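Mll7089 protein (Mesorhizobium loti, PDB 2OZ8) is of unknown function but probably binds magnesium and acts as a hydro-lyase of the mandelate racemase and enolase group. Local coordinates at residues I159-F164 with Y318-F323. Numbering follows the deposited sequence.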
ATOM      1  N   ILE A 159     -34.082  -6.018  37.839  1.00 46.58           N
ATOM      2  CA  ILE A 159     -33.473  -4.852  38.501  1.00 44.72           C
ATOM      3  C   ILE A 159     -32.943  -3.796  37.509  1.00 44.81           C
ATOM      4  O   ILE A 159     -32.164  -2.922  37.877  1.00 45.91           O
ATOM      5  CB  ILE A 159     -32.331  -5.290  39.454  1.00 45.49           C
ATOM      6  CG1 ILE A 159     -31.109  -5.781  38.642  1.00 43.66           C
ATOM      7  CG2 ILE A 159     -32.844  -6.358  40.503  1.00 41.72           C
ATOM      8  CD1 ILE A 159     -30.051  -6.449  39.463  1.00 44.90           C
ATOM      9  N   GLY A 160     -33.338  -3.865  36.252  1.00 43.77           N
ATOM     10  CA  GLY A 160     -33.231  -2.665  35.415  1.00 43.59           C
ATOM     11  C   GLY A 160     -32.150  -2.563  34.362  1.00 42.83           C
ATOM     12  O   GLY A 160     -31.976  -1.492  33.778  1.00 42.80           O
ATOM     13  N   TYR A 161     -31.420  -3.658  34.135  1.00 42.03           N
ATOM     14  CA  TYR A 161     -30.571  -3.808  32.935  1.00 40.79           C
ATOM     15  C   TYR A 161     -31.442  -3.822  31.707  1.00 40.48           C
ATOM     16  O   TYR A 161     -32.564  -4.349  31.731  1.00 41.61           O
ATOM     17  CB  TYR A 161     -29.718  -5.083  33.014  1.00 39.52           C
ATOM     18  CG  TYR A 161     -28.647  -4.986  34.100  1.00 39.03           C
ATOM     19  CD1 TYR A 161     -27.350  -4.491  33.809  1.00 36.76           C
ATOM     20  CD2 TYR A 161     -28.940  -5.366  35.441  1.00 40.21           C
ATOM     21  CE1 TYR A 161     -26.358  -4.373  34.834  1.00 36.10           C
ATOM     22  CE2 TYR A 161     -27.980  -5.264  36.458  1.00 39.85           C
ATOM     23  CZ  TYR A 161     -26.693  -4.749  36.153  1.00 39.54           C
ATOM     24  OH  TYR A 161     -25.779  -4.656  37.176  1.00 37.74           O
ATOM     25  N   SER A 162     -30.949  -3.226  30.634  1.00 40.15           N
ATOM     26  CA  SER A 162     -31.646  -3.233  29.346  1.00 39.52           C
ATOM     27  C   SER A 162     -30.696  -3.701  28.261  1.00 39.46           C
ATOM     28  O   SER A 162     -31.072  -3.782  27.090  1.00 39.46           O
ATOM     29  CB  SER A 162     -32.188  -1.858  29.025  1.00 40.03           C
ATOM     30  OG  SER A 162     -31.173  -0.859  29.103  1.00 42.54           O
ATOM     31  N   ALA A 163     -29.461  -4.033  28.659  1.00 38.74           N
ATOM     32  CA  ALA A 163     -28.481  -4.605  27.748  1.00 37.66           C
ATOM     33  C   ALA A 163     -27.823  -5.855  28.364  1.00 37.39           C
ATOM     34  O   ALA A 163     -27.518  -5.869  29.569  1.00 38.24           O
ATOM     35  CB  ALA A 163     -27.439  -3.544  27.362  1.00 37.51           C
ATOM     36  N   PHE A 164     -27.594  -6.882  27.536  1.00 36.05           N
ATOM     37  CA  PHE A 164     -27.292  -8.253  27.970  1.00 34.84           C
ATOM     38  C   PHE A 164     -26.252  -8.872  27.033  1.00 35.61           C
ATOM     39  O   PHE A 164     -26.399  -8.786  25.831  1.00 35.17           O
ATOM     40  CB  PHE A 164     -28.577  -9.115  27.931  1.00 33.84           C
ATOM     41  CG  PHE A 164     -29.705  -8.543  28.755  1.00 33.46           C
ATOM     42  CD1 PHE A 164     -29.759  -8.762  30.138  1.00 31.60           C
ATOM     43  CD2 PHE A 164     -30.660  -7.718  28.185  1.00 33.31           C
ATOM     44  CE1 PHE A 164     -30.732  -8.170  30.925  1.00 29.57           C
ATOM     45  CE2 PHE A 164     -31.682  -7.093  29.014  1.00 32.49           C
ATOM     46  CZ  PHE A 164     -31.695  -7.333  30.356  1.00 30.48           C
ATOM     47  N   TYR A 318     -20.731  -5.717  33.648  1.00 36.15           N
ATOM     48  CA  TYR A 318     -20.943  -6.273  35.008  1.00 36.34           C
ATOM     49  C   TYR A 318     -21.413  -7.743  34.957  1.00 35.95           C
ATOM     50  O   TYR A 318     -22.341  -8.065  34.227  1.00 36.35           O
ATOM     51  CB  TYR A 318     -21.904  -5.408  35.849  1.00 37.00           C
ATOM     52  CG  TYR A 318     -22.051  -5.970  37.244  1.00 38.14           C
ATOM     53  CD1 TYR A 318     -21.021  -5.851  38.183  1.00 37.80           C
ATOM     54  CD2 TYR A 318     -23.186  -6.705  37.592  1.00 40.30           C
ATOM     55  CE1 TYR A 318     -21.119  -6.444  39.438  1.00 37.98           C
ATOM     56  CE2 TYR A 318     -23.308  -7.316  38.853  1.00 39.86           C
ATOM     57  CZ  TYR A 318     -22.284  -7.161  39.758  1.00 39.62           C
ATOM     58  OH  TYR A 318     -22.426  -7.752  40.958  1.00 38.80           O
ATOM     59  N   SER A 319     -20.794  -8.611  35.751  1.00 35.30           N
ATOM     60  CA  SER A 319     -20.936 -10.059  35.572  1.00 35.47           C
ATOM     61  C   SER A 319     -21.480 -10.821  36.791  1.00 35.27           C
ATOM     62  O   SER A 319     -21.439 -12.034  36.841  1.00 33.45           O
ATOM     63  CB  SER A 319     -19.617 -10.658  35.125  1.00 35.07           C
ATOM     64  OG  SER A 319     -19.305 -10.255  33.794  1.00 36.60           O
ATOM     65  N   PHE A 320     -21.988 -10.078  37.773  1.00 35.78           N
ATOM     66  CA  PHE A 320     -22.618 -10.680  38.934  1.00 35.90           C
ATOM     67  C   PHE A 320     -21.711 -11.649  39.684  1.00 35.62           C
ATOM     68  O   PHE A 320     -22.203 -12.591  40.268  1.00 35.12           O
ATOM     69  CB  PHE A 320     -23.966 -11.347  38.541  1.00 34.91           C
ATOM     70  CG  PHE A 320     -24.906 -10.399  37.886  1.00 34.24           C
ATOM     71  CD1 PHE A 320     -25.795  -9.672  38.640  1.00 31.01           C
ATOM     72  CD2 PHE A 320     -24.876 -10.200  36.487  1.00 34.49           C
ATOM     73  CE1 PHE A 320     -26.641  -8.781  38.055  1.00 30.67           C
ATOM     74  CE2 PHE A 320     -25.736  -9.281  35.883  1.00 32.91           C
ATOM     75  CZ  PHE A 320     -26.598  -8.563  36.673  1.00 32.79           C
ATOM     76  N   GLN A 321     -20.407 -11.407  39.701  1.00 36.46           N
ATOM     77  CA  GLN A 321     -19.498 -12.301  40.456  1.00 37.61           C
ATOM     78  C   GLN A 321     -19.659 -12.172  42.017  1.00 38.35           C
ATOM     79  O   GLN A 321     -20.106 -11.128  42.522  1.00 38.58           O
ATOM     80  CB  GLN A 321     -18.063 -12.107  39.979  1.00 37.33           C
ATOM     81  CG  GLN A 321     -17.842 -12.627  38.552  1.00 37.48           C
ATOM     82  CD  GLN A 321     -16.570 -12.124  37.927  1.00 39.73           C
ATOM     83  OE1 GLN A 321     -15.709 -12.919  37.543  1.00 38.80           O
ATOM     84  NE2 GLN A 321     -16.434 -10.784  37.813  1.00 39.12           N
ATOM     85  N   ASN A 322     -19.382 -13.244  42.763  1.00 38.34           N
ATOM     86  CA  ASN A 322     -19.550 -13.199  44.230  1.00 38.41           C
ATOM     87  C   ASN A 322     -18.287 -12.622  44.857  1.00 38.18           C
ATOM     88  O   ASN A 322     -17.486 -13.363  45.401  1.00 38.98           O
ATOM     89  CB  ASN A 322     -19.874 -14.566  44.830  1.00 37.09           C
ATOM     90  CG  ASN A 322     -18.745 -15.583  44.627  1.00 40.16           C
ATOM     91  OD1 ASN A 322     -18.040 -15.531  43.612  1.00 41.24           O
ATOM     92  ND2 ASN A 322     -18.572 -16.522  45.589  1.00 38.45           N
ATOM     93  N   PHE A 323     -18.144 -11.299  44.789  1.00 38.15           N
ATOM     94  CA  PHE A 323     -16.912 -10.574  45.181  1.00 38.26           C
ATOM     95  C   PHE A 323     -17.172  -9.532  46.274  1.00 38.85           C
ATOM     96  O   PHE A 323     -16.261  -9.067  46.892  1.00 39.31           O
ATOM     97  CB  PHE A 323     -16.288  -9.821  43.963  1.00 36.64           C
ATOM     98  CG  PHE A 323     -15.677 -10.712  42.898  1.00 34.44           C
ATOM     99  CD1 PHE A 323     -15.502 -12.074  43.097  1.00 35.80           C
ATOM    100  CD2 PHE A 323     -15.248 -10.167  41.692  1.00 33.14           C
ATOM    101  CE1 PHE A 323     -14.914 -12.905  42.078  1.00 34.71           C
ATOM    102  CE2 PHE A 323     -14.670 -10.956  40.695  1.00 34.70           C
ATOM    103  CZ  PHE A 323     -14.485 -12.330  40.896  1.00 34.22           C
TER
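Tyr161 reaches from the turn after helix 146-158 to Tyr318 and Phe320, where the chain leaves strand 313-318, and no hydrogen bond joins the two segments. A Schellman motif ends the helix: Gly160 N bonds to Ala157 O and Tyr161 N to Ala156 O. Gly160, the C-prime residue, has phi 106°, where a beta carbon would press on the preceding carbonyl oxygen, so glycine suits the place. In the other segment Phe320 also takes a positive phi as the backbone turns from the strand.

Phe320 directs its edge at the face of Tyr161 in an offset edge-to-face pair, with ring centroids 5.4 Å apart and planes at 62°. Phe320 CZ lies 3.6 Å from Tyr161 CE2. Tyr161 CG stands anti to the carbonyl carbon (chi1 -69°), which directs the ring toward the other segment, and Tyr161 OH comes obliquely to 3.3 Å from Tyr318 CD2. Tyr318 suits its place by offering a flat ring, with Phe320 N over one face. Ile159 CD1 lies at the edge of the Phe320 ring, near its plane and 4.4 Å from Phe320 CE1; this aliphatic chain is the exposed margin of an otherwise buried cluster. Flat, bulky rings suit the interior, since Tyr161 and Phe320 also pack on Ala156 of the helix and Ala137 of strand 132-138, whose small side chains let the rings lie against both.

Strand 132-138 pairs in parallel with both 163-167 and 313-318, so the cluster bridges the entry to the second strand and the exit of the last, over the first, in an enolase-type TIM barrel.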